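PDB 1N1Q: DPS Protein from Brevibacillus brevis, which oxidises and stores iron inside a hollow twelve-subunit shell and probably binds and condenses DNA, shielding it from oxidative damage during starvation. Local coordinates for the interface of chains A and B and the interface of chains B and C. Residues are numbered along the deposited sequence; one frame, centred on the assembly and turned at random. Chains: chain A/B/C, DPS Protein.

Contact 1 joins chains A and B across a two-fold axis, where the ferroxidase centres of this Dps dodecamer lie; contact 2 joins B to C in a different, not exactly two-fold manner. The centres of their C-alpha atoms are about 22 Å apart. Chain B links them: the end of its helix 4-33 supplies contact 1, while its next helix, 39-66, helps to receive chain C in contact 2. Helix 39-66 serves both contacts, giving A:Asp58 and A:Glu62 to the first and C:Phe39 and C:Phe40 to the second. One long helix thus serves, at different points, both the iron site and the joining of subunits.

Contact 1: the interface of chains A and B. Residues chain A 57-58, 61-62, 65, 71-73; chain B 32-33.
The two-fold ferroxidase interface of the Dps family, a ferritin-like four-helix bundle, is where B:Trp32, near the end of helix 4-33, lays its indole against helix 39-66 of chain A and the loop that carries A:Pro71 to A:Ala73. The side chain leaves its backbone with CG anti to the carbonyl carbon (chi1 -61°), and the flat ring reaches along the partner helix with its N-H edge turned to the iron-binding carboxylates. There NE1 donates a hydrogen bond to the carboxylate oxygen OD1 of A:Asp58, 2.9 Å away. The bond is fairly straight, 159° at the hydrogen, and meets OD1 nearly along its C-O axis; the acceptor lies close to the indole plane. A:Asp58, a ligand of an iron bound between two subunits, has CG anti to its own backbone N (chi1 -157°), which brings the carboxylate to this edge. The bond should limit rotation of the carboxylate.

One face of the indole is covered by the methyl of A:Ala61, whose CB stands 3.5 Å from the centroid of the six-membered ring in a CH-pi contact, offset toward the rim on the CE2 and CZ2 side and lying over the five-membered ring as well. The small side chain probably lets the ring settle close to the helix. A:Pro71 approaches the same face toward its rim, CG lying 3.7 Å from CE3 of B:Trp32. Around the benzo rim, CG2 of A:Ile57 meets CH2 of B:Trp32 at 3.7 Å, and CB of A:Ala73 touches CZ3 at 3.5 Å. A:Leu65 crosses at about a right angle near the root of the side chain, its CD1 3.7 Å from CB of B:Trp32. The second iron-site acid, A:Glu62, passes the pyrrole edge with its carboxylate plane steeply turned from the ring. One residue further along, a water joins the amide ND2 of B:Asn33 to the carbonyl O of A:Pro71.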
ATOM      1  N   ILE A  57      11.681  -2.905 -20.756  1.00 13.21           N
ATOM      2  CA  ILE A  57      11.636  -4.278 -20.271  1.00 13.25           C
ATOM      3  C   ILE A  57      10.223  -4.833 -20.337  1.00 13.42           C
ATOM      4  O   ILE A  57       9.993  -5.917 -20.876  1.00 13.11           O
ATOM      5  CB  ILE A  57      12.090  -4.387 -18.796  1.00 13.72           C
ATOM      6  CG1 ILE A  57      13.550  -3.956 -18.651  1.00 14.13           C
ATOM      7  CG2 ILE A  57      11.889  -5.831 -18.289  1.00 14.20           C
ATOM      8  CD1 ILE A  57      14.494  -4.939 -19.247  1.00 18.54           C
ATOM      9  N   ASP A  58       9.282  -4.085 -19.772  1.00 13.21           N
ATOM     10  CA  ASP A  58       7.894  -4.514 -19.733  1.00 13.73           C
ATOM     11  C   ASP A  58       7.220  -4.570 -21.102  1.00 13.91           C
ATOM     12  O   ASP A  58       6.528  -5.538 -21.410  1.00 14.23           O
ATOM     13  CB  ASP A  58       7.090  -3.611 -18.793  1.00 13.66           C
ATOM     14  CG  ASP A  58       5.832  -4.289 -18.260  1.00 14.41           C
ATOM     15  OD1 ASP A  58       5.930  -5.435 -17.793  1.00 15.44           O
ATOM     16  OD2 ASP A  58       4.752  -3.669 -18.298  1.00 12.68           O
ATOM     17  N   ALA A  61       8.871  -7.551 -23.179  1.00 13.73           N
ATOM     18  CA  ALA A  61       8.441  -8.846 -22.665  1.00 13.98           C
ATOM     19  C   ALA A  61       6.969  -9.118 -22.975  1.00 14.28           C
ATOM     20  O   ALA A  61       6.588 -10.229 -23.333  1.00 13.70           O
ATOM     21  CB  ALA A  61       8.675  -8.909 -21.168  1.00 13.74           C
ATOM     22  N   GLU A  62       6.134  -8.100 -22.835  1.00 14.53           N
ATOM     23  CA  GLU A  62       4.720  -8.287 -23.109  1.00 14.85           C
ATOM     24  C   GLU A  62       4.411  -8.445 -24.588  1.00 14.52           C
ATOM     25  O   GLU A  62       3.414  -9.071 -24.944  1.00 14.22           O
ATOM     26  CB  GLU A  62       3.906  -7.163 -22.459  1.00 15.11           C
ATOM     27  CG  GLU A  62       3.853  -7.376 -20.955  1.00 15.88           C
ATOM     28  CD  GLU A  62       3.120  -6.304 -20.192  1.00 16.71           C
ATOM     29  OE1 GLU A  62       2.741  -5.277 -20.790  1.00 17.04           O
ATOM     30  OE2 GLU A  62       2.935  -6.495 -18.973  1.00 15.17           O
ATOM     31  N   LEU A  65       4.954 -12.056 -25.195  1.00 13.48           N
ATOM     32  CA  LEU A  65       3.771 -12.793 -24.775  1.00 14.18           C
ATOM     33  C   LEU A  65       2.638 -12.647 -25.796  1.00 14.12           C
ATOM     34  O   LEU A  65       1.930 -13.606 -26.090  1.00 13.40           O
ATOM     35  CB  LEU A  65       3.292 -12.281 -23.413  1.00 14.49           C
ATOM     36  CG  LEU A  65       4.180 -12.570 -22.196  1.00 16.16           C
ATOM     37  CD1 LEU A  65       3.819 -11.633 -21.054  1.00 17.79           C
ATOM     38  CD2 LEU A  65       4.006 -14.022 -21.779  1.00 17.02           C
ATOM     39  N   PRO A  71       8.899 -14.605 -22.331  1.00 16.59           N
ATOM     40  CA  PRO A  71       9.952 -13.614 -22.102  1.00 16.28           C
ATOM     41  C   PRO A  71      11.086 -14.037 -21.190  1.00 16.10           C
ATOM     42  O   PRO A  71      10.891 -14.802 -20.247  1.00 15.82           O
ATOM     43  CB  PRO A  71       9.192 -12.438 -21.513  1.00 16.25           C
ATOM     44  CG  PRO A  71       8.169 -13.146 -20.652  1.00 16.92           C
ATOM     45  CD  PRO A  71       7.673 -14.242 -21.591  1.00 16.63           C
ATOM     46  N   ILE A  72      12.278 -13.529 -21.471  1.00 15.57           N
ATOM     47  CA  ILE A  72      13.398 -13.838 -20.612  1.00 15.42           C
ATOM     48  C   ILE A  72      13.063 -13.126 -19.314  1.00 14.68           C
ATOM     49  O   ILE A  72      12.767 -11.922 -19.297  1.00 13.89           O
ATOM     50  CB  ILE A  72      14.703 -13.390 -21.278  1.00 15.47           C
ATOM     51  CG1 ILE A  72      15.132 -14.546 -22.208  1.00 17.19           C
ATOM     52  CG2 ILE A  72      15.772 -12.973 -20.233  1.00 15.95           C
ATOM     53  CD1 ILE A  72      16.235 -14.198 -23.182  1.00 18.54           C
ATOM     54  N   ALA A  73      13.075 -13.894 -18.228  1.00 14.28           N
ATOM     55  CA  ALA A  73      12.698 -13.350 -16.940  1.00 14.19           C
ATOM     56  C   ALA A  73      13.500 -13.822 -15.733  1.00 13.87           C
ATOM     57  O   ALA A  73      12.935 -14.160 -14.696  1.00 13.33           O
ATOM     58  CB  ALA A  73      11.205 -13.606 -16.709  1.00 14.39           C
TER
ATOM     59  N   TRP B  32       4.327 -11.334 -15.687  1.00 13.47           N
ATOM     60  CA  TRP B  32       4.183 -11.789 -17.063  1.00 13.48           C
ATOM     61  C   TRP B  32       3.550 -13.170 -17.253  1.00 13.52           C
ATOM     62  O   TRP B  32       2.661 -13.345 -18.089  1.00 13.27           O
ATOM     63  CB  TRP B  32       5.552 -11.814 -17.759  1.00 13.07           C
ATOM     64  CG  TRP B  32       6.237 -10.487 -17.848  1.00 13.02           C
ATOM     65  CD1 TRP B  32       5.645  -9.273 -18.037  1.00 11.87           C
ATOM     66  CD2 TRP B  32       7.650 -10.240 -17.790  1.00 11.57           C
ATOM     67  NE1 TRP B  32       6.596  -8.283 -18.098  1.00 11.45           N
ATOM     68  CE2 TRP B  32       7.837  -8.847 -17.951  1.00 12.14           C
ATOM     69  CE3 TRP B  32       8.777 -11.058 -17.622  1.00 13.30           C
ATOM     70  CZ2 TRP B  32       9.105  -8.253 -17.944  1.00 12.32           C
ATOM     71  CZ3 TRP B  32      10.040 -10.465 -17.615  1.00 12.77           C
ATOM     72  CH2 TRP B  32      10.191  -9.075 -17.776  1.00 13.37           C
ATOM     73  N   ASN B  33       4.005 -14.148 -16.479  1.00 14.04           N
ATOM     74  CA  ASN B  33       3.540 -15.519 -16.641  1.00 14.90           C
ATOM     75  C   ASN B  33       2.331 -16.004 -15.863  1.00 14.79           C
ATOM     76  O   ASN B  33       1.846 -17.106 -16.118  1.00 14.05           O
ATOM     77  CB  ASN B  33       4.714 -16.473 -16.396  1.00 14.78           C
ATOM     78  CG  ASN B  33       5.859 -16.225 -17.354  1.00 16.03           C
ATOM     79  OD1 ASN B  33       5.666 -16.240 -18.568  1.00 18.02           O
ATOM     80  ND2 ASN B  33       7.055 -15.999 -16.818  1.00 14.31           N
TER
HETATM   81  O   HOH W   1       9.113 -16.413 -18.866  1.00 12.94           O

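Contact 2: the interface of chains B and C. Residues chain B 38, 41, 45, 143-144, 147; chain C 36-37, 39-40.
The loop of chain C at C:Gly36 and C:Pro37 and the first turn of its helix 39-66 pack against helices 39-66 and 124-148 of chain B, with C:Gly36 at a positive phi of 104° beside the backbone carbonyl of B:Phe147. C:Phe40 is the main insertion, its ring entering between the two helices of chain B. CD of B:Lys45 lies 3.7 Å from CE2 of C:Phe40, the lysine chain crossing at about a right angle and bending at chi2 and chi3. B:Thr41 offers its methyl, CG2 standing 3.8 Å from CB of C:Phe40. From helix 124-148, B:Phe147 has CG anti to its backbone N (chi1 172°), which directs its ring toward the inserted phenylalanine; CD1 of B:Phe147 reaches CE1 of C:Phe40 at 3.7 Å. From the same helix, CD2 of B:Leu144 approaches CZ of C:Phe40 at 4.0 Å.

C:Phe39 buttresses the insertion within its own chain: its CD2 lies over the centre of the C:Phe40 ring, 3.6 Å above the plane. The CE2-CZ edge of its ring meets B:Met143, CE2 of C:Phe39 lying 3.7 Å from CB of B:Met143. Toward the loop, the amide ND2 of B:Asn38 makes a weak hydrogen bond to the carbonyl O of C:Pro37, 2.9 Å away. This largely apolar plug-and-socket contact helps to join neighbouring subunits of the hollow dodecamer that holds the iron mineral.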
ATOM      1  N   ASN B  38      -7.495 -15.435 -11.623  1.00 19.69           N
ATOM      2  CA  ASN B  38      -6.992 -14.302 -10.875  1.00 20.17           C
ATOM      3  C   ASN B  38      -5.883 -13.567 -11.613  1.00 18.27           C
ATOM      4  O   ASN B  38      -5.132 -12.793 -11.022  1.00 17.34           O
ATOM      5  CB  ASN B  38      -6.510 -14.743  -9.483  1.00 21.16           C
ATOM      6  CG  ASN B  38      -7.658 -15.090  -8.554  1.00 24.90           C
ATOM      7  OD1 ASN B  38      -8.086 -16.244  -8.465  1.00 31.28           O
ATOM      8  ND2 ASN B  38      -8.180 -14.080  -7.871  1.00 29.13           N
ATOM      9  N   THR B  41      -5.955  -9.646 -11.224  1.00 14.79           N
ATOM     10  CA  THR B  41      -5.642  -9.242  -9.863  1.00 14.92           C
ATOM     11  C   THR B  41      -4.151  -9.424  -9.561  1.00 13.94           C
ATOM     12  O   THR B  41      -3.493  -8.519  -9.042  1.00 13.30           O
ATOM     13  CB  THR B  41      -6.457 -10.061  -8.839  1.00 15.42           C
ATOM     14  OG1 THR B  41      -7.848  -9.754  -8.994  1.00 17.27           O
ATOM     15  CG2 THR B  41      -6.012  -9.741  -7.410  1.00 16.42           C
ATOM     16  N   LYS B  45      -1.049  -6.970  -8.883  1.00 13.86           N
ATOM     17  CA  LYS B  45      -0.329  -7.079  -7.617  1.00 13.88           C
ATOM     18  C   LYS B  45       1.182  -7.151  -7.835  1.00 13.49           C
ATOM     19  O   LYS B  45       1.951  -6.457  -7.174  1.00 12.82           O
ATOM     20  CB  LYS B  45      -0.756  -8.334  -6.852  1.00 14.12           C
ATOM     21  CG  LYS B  45      -0.274  -8.339  -5.414  1.00 16.27           C
ATOM     22  CD  LYS B  45      -1.205  -7.475  -4.582  1.00 20.99           C
ATOM     23  CE  LYS B  45      -0.459  -6.512  -3.696  1.00 24.14           C
ATOM     24  NZ  LYS B  45      -1.433  -5.643  -2.981  1.00 22.05           N
ATOM     25  N   MET B 143      -1.612 -10.231   3.663  1.00 14.05           N
ATOM     26  CA  MET B 143      -2.511 -10.213   2.513  1.00 14.43           C
ATOM     27  C   MET B 143      -2.339 -11.393   1.567  1.00 13.96           C
ATOM     28  O   MET B 143      -3.326 -11.999   1.144  1.00 12.41           O
ATOM     29  CB  MET B 143      -2.350  -8.907   1.727  1.00 14.15           C
ATOM     30  CG  MET B 143      -2.783  -7.678   2.501  1.00 17.31           C
ATOM     31  SD  MET B 143      -2.683  -6.147   1.552  1.00 21.18           S
ATOM     32  CE  MET B 143      -1.118  -5.559   2.051  1.00 27.02           C
ATOM     33  N   LEU B 144      -1.096 -11.717   1.227  1.00 13.81           N
ATOM     34  CA  LEU B 144      -0.838 -12.827   0.304  1.00 14.79           C
ATOM     35  C   LEU B 144      -1.254 -14.172   0.905  1.00 15.08           C
ATOM     36  O   LEU B 144      -1.783 -15.033   0.206  1.00 14.14           O
ATOM     37  CB  LEU B 144       0.642 -12.835  -0.098  1.00 14.64           C
ATOM     38  CG  LEU B 144       1.063 -11.587  -0.903  1.00 16.89           C
ATOM     39  CD1 LEU B 144       2.581 -11.534  -1.051  1.00 18.00           C
ATOM     40  CD2 LEU B 144       0.386 -11.615  -2.271  1.00 18.26           C
ATOM     41  N   PHE B 147      -5.008 -14.498   0.778  1.00 15.91           N
ATOM     42  CA  PHE B 147      -5.386 -14.840  -0.589  1.00 16.79           C
ATOM     43  C   PHE B 147      -5.334 -16.354  -0.799  1.00 17.78           C
ATOM     44  O   PHE B 147      -6.208 -16.924  -1.453  1.00 16.57           O
ATOM     45  CB  PHE B 147      -4.426 -14.151  -1.572  1.00 16.40           C
ATOM     46  CG  PHE B 147      -4.594 -14.587  -3.006  1.00 16.07           C
ATOM     47  CD1 PHE B 147      -5.452 -13.902  -3.863  1.00 16.01           C
ATOM     48  CD2 PHE B 147      -3.888 -15.673  -3.500  1.00 15.56           C
ATOM     49  CE1 PHE B 147      -5.613 -14.300  -5.186  1.00 16.19           C
ATOM     50  CE2 PHE B 147      -4.040 -16.085  -4.826  1.00 16.12           C
ATOM     51  CZ  PHE B 147      -4.897 -15.396  -5.669  1.00 15.28           C
TER
ATOM     52  N   GLY C  36      -9.329 -15.764   0.993  1.00 18.38           N
ATOM     53  CA  GLY C  36      -9.707 -16.572  -0.153  1.00 18.49           C
ATOM     54  C   GLY C  36      -9.239 -15.886  -1.425  1.00 19.11           C
ATOM     55  O   GLY C  36      -8.687 -14.789  -1.359  1.00 18.24           O
ATOM     56  N   PRO C  37      -9.471 -16.488  -2.602  1.00 19.89           N
ATOM     57  CA  PRO C  37      -9.075 -15.967  -3.915  1.00 20.18           C
ATOM     58  C   PRO C  37      -9.601 -14.572  -4.261  1.00 20.09           C
ATOM     59  O   PRO C  37      -9.013 -13.870  -5.091  1.00 19.50           O
ATOM     60  CB  PRO C  37      -9.607 -17.022  -4.890  1.00 20.67           C
ATOM     61  CG  PRO C  37      -9.827 -18.245  -4.025  1.00 21.24           C
ATOM     62  CD  PRO C  37     -10.345 -17.660  -2.757  1.00 20.35           C
ATOM     63  N   PHE C  39      -9.854 -12.162  -2.070  1.00 16.00           N
ATOM     64  CA  PHE C  39      -9.397 -11.283  -1.001  1.00 15.40           C
ATOM     65  C   PHE C  39      -9.150  -9.842  -1.442  1.00 14.80           C
ATOM     66  O   PHE C  39      -9.674  -8.902  -0.836  1.00 13.82           O
ATOM     67  CB  PHE C  39      -8.099 -11.795  -0.378  1.00 15.06           C
ATOM     68  CG  PHE C  39      -7.473 -10.807   0.571  1.00 15.13           C
ATOM     69  CD1 PHE C  39      -7.974 -10.648   1.863  1.00 14.20           C
ATOM     70  CD2 PHE C  39      -6.455  -9.959   0.140  1.00 14.39           C
ATOM     71  CE1 PHE C  39      -7.485  -9.661   2.705  1.00 13.90           C
ATOM     72  CE2 PHE C  39      -5.955  -8.962   0.977  1.00 14.43           C
ATOM     73  CZ  PHE C  39      -6.474  -8.813   2.264  1.00 15.41           C
ATOM     74  N   PHE C  40      -8.330  -9.662  -2.474  1.00 14.24           N
ATOM     75  CA  PHE C  40      -8.007  -8.322  -2.935  1.00 14.42           C
ATOM     76  C   PHE C  40      -9.210  -7.549  -3.454  1.00 14.69           C
ATOM     77  O   PHE C  40      -9.352  -6.362  -3.168  1.00 14.71           O
ATOM     78  CB  PHE C  40      -6.896  -8.382  -3.989  1.00 14.71           C
ATOM     79  CG  PHE C  40      -5.577  -8.855  -3.442  1.00 14.60           C
ATOM     80  CD1 PHE C  40      -5.107 -10.139  -3.712  1.00 14.44           C
ATOM     81  CD2 PHE C  40      -4.834  -8.034  -2.585  1.00 14.54           C
ATOM     82  CE1 PHE C  40      -3.913 -10.601  -3.135  1.00 15.23           C
ATOM     83  CE2 PHE C  40      -3.646  -8.490  -2.010  1.00 15.31           C
ATOM     84  CZ  PHE C  40      -3.190  -9.774  -2.285  1.00 15.51           C
TER